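Long-range contacts in monovalent Na+/H+ antiporter subunit A (PDB 7D3U), which probably works as an antiporter subunit of the membrane-embedded Mrp complex, a bacterial pump that exchanges sodium ions for protons: residues Asp70-Val75 and Ala482-Ser487; Leu476-Ala481 and Glu493-Gly497; Leu665-Arg669 and Ile909-Asp915. All coordinates share one frame; numbering follows the deposited sequence.

Interaction 1: residues Asp70-Val75 and Ala482-Ser487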
ATOM      1  N   ASP B  70       7.294   4.219 -49.583  1.00 81.57           N
ATOM      2  CA  ASP B  70       6.360   4.455 -50.672  1.00 81.57           C
ATOM      3  C   ASP B  70       6.440   5.918 -51.106  1.00 81.57           C
ATOM      4  O   ASP B  70       6.840   6.782 -50.324  1.00 81.57           O
ATOM      5  CB  ASP B  70       4.939   4.090 -50.241  1.00 81.57           C
ATOM      6  CG  ASP B  70       4.511   4.797 -48.975  1.00 81.57           C
ATOM      7  OD1 ASP B  70       5.395   5.247 -48.218  1.00 81.57           O
ATOM      8  OD2 ASP B  70       3.291   4.898 -48.731  1.00 81.57           O
ATOM      9  N   PRO B  71       6.077   6.218 -52.357  1.00 81.95           N
ATOM     10  CA  PRO B  71       6.334   7.567 -52.893  1.00 81.95           C
ATOM     11  C   PRO B  71       5.785   8.703 -52.047  1.00 81.95           C
ATOM     12  O   PRO B  71       6.371   9.795 -52.047  1.00 81.95           O
ATOM     13  CB  PRO B  71       5.668   7.516 -54.271  1.00 81.95           C
ATOM     14  CG  PRO B  71       5.740   6.086 -54.655  1.00 81.95           C
ATOM     15  CD  PRO B  71       5.521   5.322 -53.385  1.00 81.95           C
ATOM     16  N   LEU B  72       4.683   8.491 -51.326  1.00 79.31           N
ATOM     17  CA  LEU B  72       4.223   9.504 -50.381  1.00 79.31           C
ATOM     18  C   LEU B  72       5.296   9.787 -49.340  1.00 79.31           C
ATOM     19  O   LEU B  72       5.618  10.947 -49.051  1.00 79.31           O
ATOM     20  CB  LEU B  72       2.926   9.054 -49.714  1.00 79.31           C
ATOM     21  CG  LEU B  72       2.526   9.838 -48.468  1.00 79.31           C
ATOM     22  CD1 LEU B  72       2.152  11.256 -48.843  1.00 79.31           C
ATOM     23  CD2 LEU B  72       1.378   9.152 -47.758  1.00 79.31           C
ATOM     24  N   ALA B  73       5.878   8.729 -48.774  1.00 78.99           N
ATOM     25  CA  ALA B  73       7.025   8.916 -47.899  1.00 78.99           C
ATOM     26  C   ALA B  73       8.212   9.490 -48.659  1.00 78.99           C
ATOM     27  O   ALA B  73       8.935  10.328 -48.123  1.00 78.99           O
ATOM     28  CB  ALA B  73       7.403   7.595 -47.233  1.00 78.99           C
ATOM     29  N   ARG B  74       8.422   9.079 -49.910  1.00 83.85           N
ATOM     30  CA  ARG B  74       9.559   9.619 -50.650  1.00 83.85           C
ATOM     31  C   ARG B  74       9.444  11.125 -50.833  1.00 83.85           C
ATOM     32  O   ARG B  74      10.459  11.807 -51.006  1.00 83.85           O
ATOM     33  CB  ARG B  74       9.695   8.935 -52.008  1.00 83.85           C
ATOM     34  CG  ARG B  74      11.090   9.053 -52.587  1.00 83.85           C
ATOM     35  CD  ARG B  74      11.149   8.616 -54.035  1.00 83.85           C
ATOM     36  NE  ARG B  74      12.518   8.312 -54.437  1.00 83.85           N
ATOM     37  CZ  ARG B  74      12.910   8.149 -55.694  1.00 83.85           C
ATOM     38  NH1 ARG B  74      14.178   7.873 -55.963  1.00 83.85           N
ATOM     39  NH2 ARG B  74      12.036   8.262 -56.684  1.00 83.85           N
ATOM     40  N   VAL B  75       8.224  11.661 -50.795  1.00 80.18           N
ATOM     41  CA  VAL B  75       8.049  13.106 -50.865  1.00 80.18           C
ATOM     42  C   VAL B  75       8.133  13.731 -49.475  1.00 80.18           C
ATOM     43  O   VAL B  75       8.717  14.807 -49.300  1.00 80.18           O
ATOM     44  CB  VAL B  75       6.718  13.443 -51.563  1.00 80.18           C
ATOM     45  CG1 VAL B  75       6.394  14.916 -51.416  1.00 80.18           C
ATOM     46  CG2 VAL B  75       6.785  13.060 -53.026  1.00 80.18           C
ATOM     47  N   ALA B 482       3.039  10.213 -58.170  1.00 84.26           N
ATOM     48  CA  ALA B 482       3.391   8.918 -57.602  1.00 84.26           C
ATOM     49  C   ALA B 482       3.113   8.877 -56.107  1.00 84.26           C
ATOM     50  O   ALA B 482       2.809   7.808 -55.564  1.00 84.26           O
ATOM     51  CB  ALA B 482       4.858   8.599 -57.883  1.00 84.26           C
ATOM     52  N   ALA B 483       3.197  10.021 -55.432  1.00 82.74           N
ATOM     53  CA  ALA B 483       2.860  10.101 -54.020  1.00 82.74           C
ATOM     54  C   ALA B 483       1.365  10.218 -53.775  1.00 82.74           C
ATOM     55  O   ALA B 483       0.929  10.077 -52.629  1.00 82.74           O
ATOM     56  CB  ALA B 483       3.578  11.292 -53.383  1.00 82.74           C
ATOM     57  N   ALA B 484       0.575  10.477 -54.815  1.00 83.58           N
ATOM     58  CA  ALA B 484      -0.873  10.546 -54.678  1.00 83.58           C
ATOM     59  C   ALA B 484      -1.539   9.213 -54.989  1.00 83.58           C
ATOM     60  O   ALA B 484      -2.510   8.839 -54.326  1.00 83.58           O
ATOM     61  CB  ALA B 484      -1.440  11.637 -55.586  1.00 83.58           C
ATOM     62  N   ARG B 485      -1.038   8.487 -55.989  1.00 85.69           N
ATOM     63  CA  ARG B 485      -1.532   7.139 -56.237  1.00 85.69           C
ATOM     64  C   ARG B 485      -1.035   6.141 -55.206  1.00 85.69           C
ATOM     65  O   ARG B 485      -1.408   4.965 -55.275  1.00 85.69           O
ATOM     66  CB  ARG B 485      -1.137   6.678 -57.639  1.00 85.69           C
ATOM     67  CG  ARG B 485       0.291   6.185 -57.753  1.00 85.69           C
ATOM     68  CD  ARG B 485       0.478   5.341 -59.000  1.00 85.69           C
ATOM     69  NE  ARG B 485      -0.232   4.069 -58.907  1.00 85.69           N
ATOM     70  CZ  ARG B 485      -1.387   3.811 -59.512  1.00 85.69           C
ATOM     71  NH1 ARG B 485      -1.966   4.740 -60.260  1.00 85.69           N
ATOM     72  NH2 ARG B 485      -1.962   2.626 -59.370  1.00 85.69           N
ATOM     73  N   ALA B 486      -0.204   6.577 -54.259  1.00 82.08           N
ATOM     74  CA  ALA B 486       0.190   5.756 -53.126  1.00 82.08           C
ATOM     75  C   ALA B 486      -0.461   6.187 -51.825  1.00 82.08           C
ATOM     76  O   ALA B 486      -0.435   5.421 -50.857  1.00 82.08           O
ATOM     77  CB  ALA B 486       1.716   5.776 -52.952  1.00 82.08           C
ATOM     78  N   SER B 487      -1.038   7.388 -51.777  1.00 79.44           N
ATOM     79  CA  SER B 487      -1.802   7.801 -50.607  1.00 79.44           C
ATOM     80  C   SER B 487      -3.207   7.218 -50.638  1.00 79.44           C
ATOM     81  O   SER B 487      -3.731   6.799 -49.601  1.00 79.44           O
ATOM     82  CB  SER B 487      -1.859   9.324 -50.527  1.00 79.44           C
ATOM     83  OG  SER B 487      -3.096   9.806 -51.016  1.00 79.44           O
TER
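Ala-482 meets Pro-71 twice: its methyl lies 3.9 Å from the proline, CB to CB, and its carbonyl oxygen lies beside the same residue, nearest Pro-71 CB and then CG. The next residue, Ala-483, makes the largest contribution from its segment. Its CB lies against the first turn of helix 71-94, with Leu-72 CA 3.6 Å from Ala-483 CB, Pro-71 O close by, and Val-75 CG2 3.7 Å from Ala-483 CB. Val-75 holds CG1 anti to its backbone N (chi1 169°), which leaves CG2 as the branch that meets the methyl. Leu-72 CB in turn meets Ala-483 O at 3.7 Å. With so little side chain in between, the CA atoms of Leu-72 and Ala-483 stand just 3.9 Å apart. Further along, Ala-486 points its methyl toward the proline, Ala-486 CB lying 3.9 Å from Pro-71 CD. Ser-487 finishes the row more loosely, its CB facing Leu-72 CD2 at 4.3 Å. Asp-70, at the N-cap of helix 71-94, directs its carboxylate mainly to Arg-252 in a salt bridge, while Ile-319 of helix 312-341 also covers Ala-483. This is close helix packing through small residues, here between the C-terminal part of short helix 477-484 and the start of a predicted transmembrane helix whose sequence belongs to the complex I chain 5 family.

Interaction 2: residues Leu476-Ala481 and Glu493-Gly497. With LMT (dodecyl-beta-D-maltoside), chain Z.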
ATOM      1  N   LEU B 476       7.595  18.569 -60.724  1.00 89.31           N
ATOM      2  CA  LEU B 476       6.957  17.999 -59.547  1.00 89.31           C
ATOM      3  C   LEU B 476       5.857  16.991 -59.846  1.00 89.31           C
ATOM      4  O   LEU B 476       5.447  16.273 -58.930  1.00 89.31           O
ATOM      5  CB  LEU B 476       6.380  19.118 -58.666  1.00 89.31           C
ATOM      6  CG  LEU B 476       7.386  19.876 -57.803  1.00 89.31           C
ATOM      7  CD1 LEU B 476       6.787  21.181 -57.318  1.00 89.31           C
ATOM      8  CD2 LEU B 476       7.828  19.022 -56.630  1.00 89.31           C
ATOM      9  N   GLU B 477       5.363  16.913 -61.082  1.00 92.79           N
ATOM     10  CA  GLU B 477       4.282  15.970 -61.365  1.00 92.79           C
ATOM     11  C   GLU B 477       4.687  14.517 -61.170  1.00 92.79           C
ATOM     12  O   GLU B 477       3.895  13.763 -60.584  1.00 92.79           O
ATOM     13  CB  GLU B 477       3.718  16.193 -62.771  1.00 92.79           C
ATOM     14  CG  GLU B 477       3.355  17.618 -63.060  1.00 92.79           C
ATOM     15  CD  GLU B 477       4.504  18.370 -63.653  1.00 92.79           C
ATOM     16  OE1 GLU B 477       4.429  18.744 -64.841  1.00 92.79           O
ATOM     17  OE2 GLU B 477       5.501  18.545 -62.929  1.00 92.79           O
ATOM     18  N   PRO B 478       5.861  14.044 -61.623  1.00 90.14           N
ATOM     19  CA  PRO B 478       6.207  12.637 -61.372  1.00 90.14           C
ATOM     20  C   PRO B 478       6.133  12.277 -59.896  1.00 90.14           C
ATOM     21  O   PRO B 478       5.383  11.375 -59.509  1.00 90.14           O
ATOM     22  CB  PRO B 478       7.639  12.517 -61.913  1.00 90.14           C
ATOM     23  CG  PRO B 478       8.106  13.920 -62.131  1.00 90.14           C
ATOM     24  CD  PRO B 478       6.881  14.695 -62.461  1.00 90.14           C
ATOM     25  N   ALA B 479       6.877  13.008 -59.065  1.00 89.29           N
ATOM     26  CA  ALA B 479       6.925  12.692 -57.641  1.00 89.29           C
ATOM     27  C   ALA B 479       5.564  12.866 -56.982  1.00 89.29           C
ATOM     28  O   ALA B 479       5.139  12.017 -56.193  1.00 89.29           O
ATOM     29  CB  ALA B 479       7.967  13.564 -56.945  1.00 89.29           C
ATOM     30  N   VAL B 480       4.855  13.948 -57.307  1.00 87.03           N
ATOM     31  CA  VAL B 480       3.596  14.236 -56.628  1.00 87.03           C
ATOM     32  C   VAL B 480       2.524  13.227 -57.025  1.00 87.03           C
ATOM     33  O   VAL B 480       1.797  12.706 -56.173  1.00 87.03           O
ATOM     34  CB  VAL B 480       3.154  15.681 -56.913  1.00 87.03           C
ATOM     35  CG1 VAL B 480       1.686  15.856 -56.591  1.00 87.03           C
ATOM     36  CG2 VAL B 480       3.990  16.652 -56.101  1.00 87.03           C
ATOM     37  N   ALA B 481       2.405  12.936 -58.322  1.00 86.00           N
ATOM     38  CA  ALA B 481       1.428  11.955 -58.777  1.00 86.00           C
ATOM     39  C   ALA B 481       1.752  10.566 -58.248  1.00 86.00           C
ATOM     40  O   ALA B 481       0.843   9.800 -57.908  1.00 86.00           O
ATOM     41  CB  ALA B 481       1.364  11.948 -60.302  1.00 86.00           C
ATOM     42  N   GLU B 493      -3.461  11.871 -63.460  1.00 97.35           N
ATOM     43  CA  GLU B 493      -2.476  12.531 -64.307  1.00 97.35           C
ATOM     44  C   GLU B 493      -2.364  13.997 -63.909  1.00 97.35           C
ATOM     45  O   GLU B 493      -3.271  14.791 -64.176  1.00 97.35           O
ATOM     46  CB  GLU B 493      -2.861  12.391 -65.781  1.00 97.35           C
ATOM     47  CG  GLU B 493      -1.862  12.985 -66.763  1.00 97.35           C
ATOM     48  CD  GLU B 493      -2.259  12.780 -68.210  1.00 97.35           C
ATOM     49  OE1 GLU B 493      -3.338  12.206 -68.456  1.00 97.35           O
ATOM     50  OE2 GLU B 493      -1.491  13.197 -69.102  1.00 97.35           O
ATOM     51  N   ALA B 494      -1.256  14.363 -63.274  1.00 95.37           N
ATOM     52  CA  ALA B 494      -1.083  15.689 -62.702  1.00 95.37           C
ATOM     53  C   ALA B 494      -0.224  16.569 -63.600  1.00 95.37           C
ATOM     54  O   ALA B 494       0.698  16.095 -64.268  1.00 95.37           O
ATOM     55  CB  ALA B 494      -0.448  15.597 -61.315  1.00 95.37           C
ATOM     56  N   ASP B 495      -0.532  17.864 -63.597  1.00 96.20           N
ATOM     57  CA  ASP B 495       0.272  18.843 -64.320  1.00 96.20           C
ATOM     58  C   ASP B 495       0.149  20.188 -63.620  1.00 96.20           C
ATOM     59  O   ASP B 495      -0.963  20.647 -63.345  1.00 96.20           O
ATOM     60  CB  ASP B 495      -0.160  18.951 -65.786  1.00 96.20           C
ATOM     61  CG  ASP B 495      -1.624  19.302 -65.939  1.00 96.20           C
ATOM     62  OD1 ASP B 495      -2.438  18.825 -65.122  1.00 96.20           O
ATOM     63  OD2 ASP B 495      -1.960  20.052 -66.878  1.00 96.20           O
ATOM     64  N   PHE B 496       1.290  20.805 -63.330  1.00 92.40           N
ATOM     65  CA  PHE B 496       1.363  22.104 -62.665  1.00 92.40           C
ATOM     66  C   PHE B 496       2.031  23.065 -63.642  1.00 92.40           C
ATOM     67  O   PHE B 496       3.259  23.176 -63.672  1.00 92.40           O
ATOM     68  CB  PHE B 496       2.140  22.009 -61.355  1.00 92.40           C
ATOM     69  CG  PHE B 496       1.794  20.804 -60.529  1.00 92.40           C
ATOM     70  CD1 PHE B 496       0.477  20.495 -60.243  1.00 92.40           C
ATOM     71  CD2 PHE B 496       2.788  19.978 -60.039  1.00 92.40           C
ATOM     72  CE1 PHE B 496       0.161  19.388 -59.484  1.00 92.40           C
ATOM     73  CE2 PHE B 496       2.477  18.870 -59.279  1.00 92.40           C
ATOM     74  CZ  PHE B 496       1.163  18.575 -59.002  1.00 92.40           C
ATOM     75  N   GLY B 497       1.228  23.763 -64.439  1.00 94.39           N
ATOM     76  CA  GLY B 497       1.794  24.555 -65.513  1.00 94.39           C
ATOM     77  C   GLY B 497       1.241  25.954 -65.688  1.00 94.39           C
ATOM     78  O   GLY B 497       1.664  26.668 -66.601  1.00 94.39           O
TER
HETATM   79  C1B LMT Z1209      13.239  12.813 -64.458  1.00 93.03           C
HETATM   80  C2B LMT Z1209      14.614  12.431 -65.033  1.00 93.03           C
HETATM   81  C3B LMT Z1209      15.037  13.419 -66.139  1.00 93.03           C
HETATM   82  C4B LMT Z1209      14.717  14.874 -65.728  1.00 93.03           C
HETATM   83  C5B LMT Z1209      13.208  14.970 -65.431  1.00 93.03           C
HETATM   84  C6B LMT Z1209      12.520  15.794 -66.513  1.00 93.03           C
HETATM   85  O1B LMT Z1209      13.421  13.352 -63.187  1.00 93.03           O
HETATM   86  O2B LMT Z1209      15.505  12.465 -63.994  1.00 93.03           O
HETATM   87  O3B LMT Z1209      14.492  13.086 -67.352  1.00 93.03           O
HETATM   88  O4' LMT Z1209      15.426  15.232 -64.604  1.00 93.03           O
HETATM   89  O5B LMT Z1209      12.580  13.714 -65.296  1.00 93.03           O
HETATM   90  O6B LMT Z1209      11.197  15.969 -66.203  1.00 93.03           O
HETATM   91  C1' LMT Z1209      11.825  13.510 -59.440  1.00 93.03           C
HETATM   92  C2' LMT Z1209      11.523  12.184 -60.158  1.00 93.03           C
HETATM   93  C3' LMT Z1209      12.359  12.067 -61.462  1.00 93.03           C
HETATM   94  C4' LMT Z1209      12.326  13.364 -62.297  1.00 93.03           C
HETATM   95  C5' LMT Z1209      12.575  14.524 -61.310  1.00 93.03           C
HETATM   96  C6' LMT Z1209      12.693  15.875 -61.955  1.00 93.03           C
HETATM   97  O1' LMT Z1209      10.990  13.695 -58.379  1.00 93.03           O
HETATM   98  O2' LMT Z1209      11.874  11.157 -59.322  1.00 93.03           O
HETATM   99  O3' LMT Z1209      11.910  11.021 -62.211  1.00 93.03           O
HETATM  100  O5' LMT Z1209      11.575  14.561 -60.341  1.00 93.03           O
HETATM  101  O6' LMT Z1209      11.557  16.029 -62.703  1.00 93.03           O
HETATM  102  C1  LMT Z1209      11.381  14.747 -57.527  1.00 93.03           C
HETATM  103  C2  LMT Z1209      11.398  14.177 -56.134  1.00 93.03           C
HETATM  104  C3  LMT Z1209      11.419  15.191 -55.038  1.00 93.03           C
HETATM  105  C4  LMT Z1209      10.227  16.086 -55.238  1.00 93.03           C
HETATM  106  C5  LMT Z1209      10.472  17.420 -54.625  1.00 93.03           C
HETATM  107  C6  LMT Z1209      10.397  17.384 -53.137  1.00 93.03           C
HETATM  108  C7  LMT Z1209      10.109  18.761 -52.623  1.00 93.03           C
HETATM  109  C8  LMT Z1209      11.089  19.098 -51.557  1.00 93.03           C
HETATM  110  C9  LMT Z1209      11.186  20.558 -51.257  1.00 93.03           C
HETATM  111  C10 LMT Z1209      12.172  20.723 -50.135  1.00 93.03           C
HETATM  112  C11 LMT Z1209      13.197  21.763 -50.456  1.00 93.03           C
HETATM  113  C12 LMT Z1209      14.040  22.092 -49.270  1.00 93.03           C
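Phe-496 packs on Leu-476 and Val-480 in the main apolar part of the contact. The ring turns its edge to the helix: Val-480 CG1 lies in the ring plane, 3.7 Å from Phe-496 CZ, and Leu-476 CB is 3.9 Å from Phe-496 CD2. Ala-481 and Ala-494 add a methyl pair, CB to CB, at 4.2 Å. The Phe-496 ring also meets Trp-386 edge-to-face. Replacing this ring by an alanine's methyl is likely to open a gap beside Leu-476 and Val-480 and leave Trp-386 without its stacking mate.

A second group of contacts involves the backbone. Glu-477, bent at chi2 (90°), lays its CG against the loop, 3.3 Å from Ala-494 O and 3.5 Å from Asp-495 CA. That bend also carries the carboxylate back to its own segment, where Glu-477 OE2 accepts a weak bond from Leu-476 N at 3.0 Å. Asp-495 O accepts a hydrogen bond from Trp-386 NE1.

The detergent supplies the last kind of contact, with the dodecyl carbon C5 of the maltoside 3.7 Å from Leu-476 CD2. Such packing is that of a connecting loop folded back on the short helix 477-484 it leaves, before helix 504-520.

Interaction 3: residues Leu665-Arg669 and Ile909-Asp915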
ATOM      1  N   LEU B 665      -0.248  -1.288  31.129  1.00 71.31           N
ATOM      2  CA  LEU B 665       0.933  -0.437  31.026  1.00 71.31           C
ATOM      3  C   LEU B 665       0.694   0.761  30.118  1.00 71.31           C
ATOM      4  O   LEU B 665       1.309   1.814  30.311  1.00 71.31           O
ATOM      5  CB  LEU B 665       2.124  -1.245  30.516  1.00 71.31           C
ATOM      6  CG  LEU B 665       2.739  -2.236  31.499  1.00 71.31           C
ATOM      7  CD1 LEU B 665       4.138  -2.612  31.059  1.00 71.31           C
ATOM      8  CD2 LEU B 665       2.756  -1.643  32.888  1.00 71.31           C
ATOM      9  N   VAL B 666      -0.184   0.624  29.123  1.00 69.47           N
ATOM     10  CA  VAL B 666      -0.474   1.741  28.225  1.00 69.47           C
ATOM     11  C   VAL B 666      -1.735   2.499  28.614  1.00 69.47           C
ATOM     12  O   VAL B 666      -2.002   3.566  28.040  1.00 69.47           O
ATOM     13  CB  VAL B 666      -0.589   1.275  26.759  1.00 69.47           C
ATOM     14  CG1 VAL B 666       0.711   0.641  26.300  1.00 69.47           C
ATOM     15  CG2 VAL B 666      -1.758   0.330  26.593  1.00 69.47           C
ATOM     16  N   LEU B 667      -2.523   1.986  29.557  1.00 71.09           N
ATOM     17  CA  LEU B 667      -3.684   2.697  30.064  1.00 71.09           C
ATOM     18  C   LEU B 667      -3.364   3.522  31.296  1.00 71.09           C
ATOM     19  O   LEU B 667      -4.111   4.454  31.613  1.00 71.09           O
ATOM     20  CB  LEU B 667      -4.807   1.715  30.400  1.00 71.09           C
ATOM     21  CG  LEU B 667      -5.699   1.262  29.246  1.00 71.09           C
ATOM     22  CD1 LEU B 667      -6.938   0.572  29.776  1.00 71.09           C
ATOM     23  CD2 LEU B 667      -6.070   2.436  28.369  1.00 71.09           C
ATOM     24  N   GLN B 668      -2.281   3.198  32.002  1.00 75.80           N
ATOM     25  CA  GLN B 668      -1.838   4.064  33.086  1.00 75.80           C
ATOM     26  C   GLN B 668      -1.395   5.436  32.595  1.00 75.80           C
ATOM     27  O   GLN B 668      -1.122   6.310  33.424  1.00 75.80           O
ATOM     28  CB  GLN B 668      -0.699   3.399  33.858  1.00 75.80           C
ATOM     29  CG  GLN B 668       0.651   3.516  33.185  1.00 75.80           C
ATOM     30  CD  GLN B 668       1.694   2.640  33.836  1.00 75.80           C
ATOM     31  OE1 GLN B 668       1.370   1.757  34.627  1.00 75.80           O
ATOM     32  NE2 GLN B 668       2.957   2.880  33.509  1.00 75.80           N
ATOM     33  N   ARG B 669      -1.320   5.646  31.280  1.00 74.45           N
ATOM     34  CA  ARG B 669      -0.928   6.927  30.707  1.00 74.45           C
ATOM     35  C   ARG B 669      -2.091   7.704  30.110  1.00 74.45           C
ATOM     36  O   ARG B 669      -1.950   8.907  29.867  1.00 74.45           O
ATOM     37  CB  ARG B 669       0.128   6.716  29.618  1.00 74.45           C
ATOM     38  CG  ARG B 669       1.189   5.702  29.978  1.00 74.45           C
ATOM     39  CD  ARG B 669       2.149   5.481  28.828  1.00 74.45           C
ATOM     40  NE  ARG B 669       3.536   5.622  29.252  1.00 74.45           N
ATOM     41  CZ  ARG B 669       4.227   4.671  29.870  1.00 74.45           C
ATOM     42  NH1 ARG B 669       3.659   3.504  30.136  1.00 74.45           N
ATOM     43  NH2 ARG B 669       5.485   4.886  30.222  1.00 74.45           N
ATOM     44  N   ILE B 909       7.926  -4.761  28.301  1.00 74.29           N
ATOM     45  CA  ILE B 909       7.731  -4.392  29.700  1.00 74.29           C
ATOM     46  C   ILE B 909       8.711  -3.310  30.134  1.00 74.29           C
ATOM     47  O   ILE B 909       8.352  -2.410  30.896  1.00 74.29           O
ATOM     48  CB  ILE B 909       7.835  -5.641  30.598  1.00 74.29           C
ATOM     49  CG1 ILE B 909       6.705  -6.618  30.286  1.00 74.29           C
ATOM     50  CG2 ILE B 909       7.788  -5.253  32.063  1.00 74.29           C
ATOM     51  CD1 ILE B 909       5.335  -6.054  30.533  1.00 74.29           C
ATOM     52  N   ASP B 910       9.954  -3.358  29.653  1.00 77.46           N
ATOM     53  CA  ASP B 910      10.947  -2.385  30.089  1.00 77.46           C
ATOM     54  C   ASP B 910      10.773  -1.039  29.403  1.00 77.46           C
ATOM     55  O   ASP B 910      11.082  -0.002  30.000  1.00 77.46           O
ATOM     56  CB  ASP B 910      12.354  -2.924  29.834  1.00 77.46           C
ATOM     57  CG  ASP B 910      13.411  -1.845  29.913  1.00 77.46           C
ATOM     58  OD1 ASP B 910      13.521  -1.194  30.972  1.00 77.46           O
ATOM     59  OD2 ASP B 910      14.130  -1.639  28.914  1.00 77.46           O
ATOM     60  N   LYS B 911      10.279  -1.022  28.164  1.00 74.49           N
ATOM     61  CA  LYS B 911      10.125   0.251  27.470  1.00 74.49           C
ATOM     62  C   LYS B 911       8.836   0.960  27.871  1.00 74.49           C
ATOM     63  O   LYS B 911       8.823   2.186  28.020  1.00 74.49           O
ATOM     64  CB  LYS B 911      10.171   0.030  25.959  1.00 74.49           C
ATOM     65  CG  LYS B 911      11.493  -0.508  25.447  1.00 74.49           C
ATOM     66  CD  LYS B 911      12.370   0.602  24.897  1.00 74.49           C
ATOM     67  CE  LYS B 911      13.350   1.103  25.940  1.00 74.49           C
ATOM     68  NZ  LYS B 911      14.324   2.068  25.363  1.00 74.49           N
ATOM     69  N   LEU B 912       7.750   0.211  28.051  1.00 74.08           N
ATOM     70  CA  LEU B 912       6.463   0.805  28.389  1.00 74.08           C
ATOM     71  C   LEU B 912       6.265   0.988  29.887  1.00 74.08           C
ATOM     72  O   LEU B 912       5.549   1.907  30.299  1.00 74.08           O
ATOM     73  CB  LEU B 912       5.324  -0.049  27.831  1.00 74.08           C
ATOM     74  CG  LEU B 912       5.051   0.086  26.334  1.00 74.08           C
ATOM     75  CD1 LEU B 912       4.102  -0.999  25.865  1.00 74.08           C
ATOM     76  CD2 LEU B 912       4.488   1.459  26.024  1.00 74.08           C
ATOM     77  N   GLY B 913       6.873   0.139  30.711  1.00 77.94           N
ATOM     78  CA  GLY B 913       6.692   0.228  32.145  1.00 77.94           C
ATOM     79  C   GLY B 913       7.278   1.482  32.757  1.00 77.94           C
ATOM     80  O   GLY B 913       8.499   1.656  32.785  1.00 77.94           O
ATOM     81  N   GLY B 914       6.418   2.365  33.252  1.00 84.93           N
ATOM     82  CA  GLY B 914       6.880   3.585  33.877  1.00 84.93           C
ATOM     83  C   GLY B 914       7.492   4.554  32.877  1.00 84.93           C
ATOM     84  O   GLY B 914       7.351   4.425  31.661  1.00 84.93           O
ATOM     85  N   ASP B 915       8.192   5.549  33.425  1.00 91.05           N
ATOM     86  CA  ASP B 915       8.892   6.534  32.612  1.00 91.05           C
ATOM     87  C   ASP B 915      10.403   6.376  32.718  1.00 91.05           C
ATOM     88  O   ASP B 915      11.065   6.110  31.711  1.00 91.05           O
ATOM     89  CB  ASP B 915       8.472   7.948  33.032  1.00 91.05           C
ATOM     90  CG  ASP B 915       7.050   8.278  32.623  1.00 91.05           C
ATOM     91  OD1 ASP B 915       6.487   7.548  31.781  1.00 91.05           O
ATOM     92  OD2 ASP B 915       6.495   9.270  33.141  1.00 91.05           O
TER
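Leu-665 lays its CD1 against Ile-909 CD1 at 3.7 Å, the two side chains crossing at about a right angle where helices 646-667 and 890-912 come to their C-terminal ends. Two predicted transmembrane helices are thus joined at their ends, with an arginine clasping backbone carbonyls at both. Beside the first pair, Val-666 CG1 meets the fork of Leu-912, 3.8 Å from Leu-912 CD1. Val-88 and Val-91 of the neighbouring subunit C cover this flank.

Arg-669 makes the polar part. Bent at chi3 (129°), it brings its guanidinium to segment 909-915, where NH1 bonds to Leu-912 O, NH2 gives the same oxygen a weak bond, and NH2 also bonds to Gly-914 O; the modelled lengths of the NH1 bond and of the Gly-914 bond are too short to be trusted. NH2 completes a weak salt bridge to Asp-915 OD1 at 3.2 Å, and NE is taken by Leu-766 O. The positive guanidinium is likely to be favoured by the partial negative charge of carbonyls near two helix C-termini. Within its own segment, Arg-669 NH1 bonds to Leu-665 O at 2.9 Å, the oxygen lying only 6° out of the guanidinium plane.

How the interactions relate
Interactions 1 and 2 are neighbours, with centres 12 Å apart; both use helix 477-484, both pack against helix 312-341, and they touch where Val-75 CG2 lies 3.7 Å from Ala-479 O. Along the chain their segments alternate, and helix 477-484 packs both against the start of helix 71-94 and against the loop that leaves its own C-terminal side. Interaction 3 comes later in sequence and across the chain's centre, its own centre about 83 Å from that of interaction 1 and 93 Å from that of interaction 2. It joins helices 646-667 and 890-912, beside subunits C and F. The three contacts thus illustrate how a long membrane chain is held together at widely separated points.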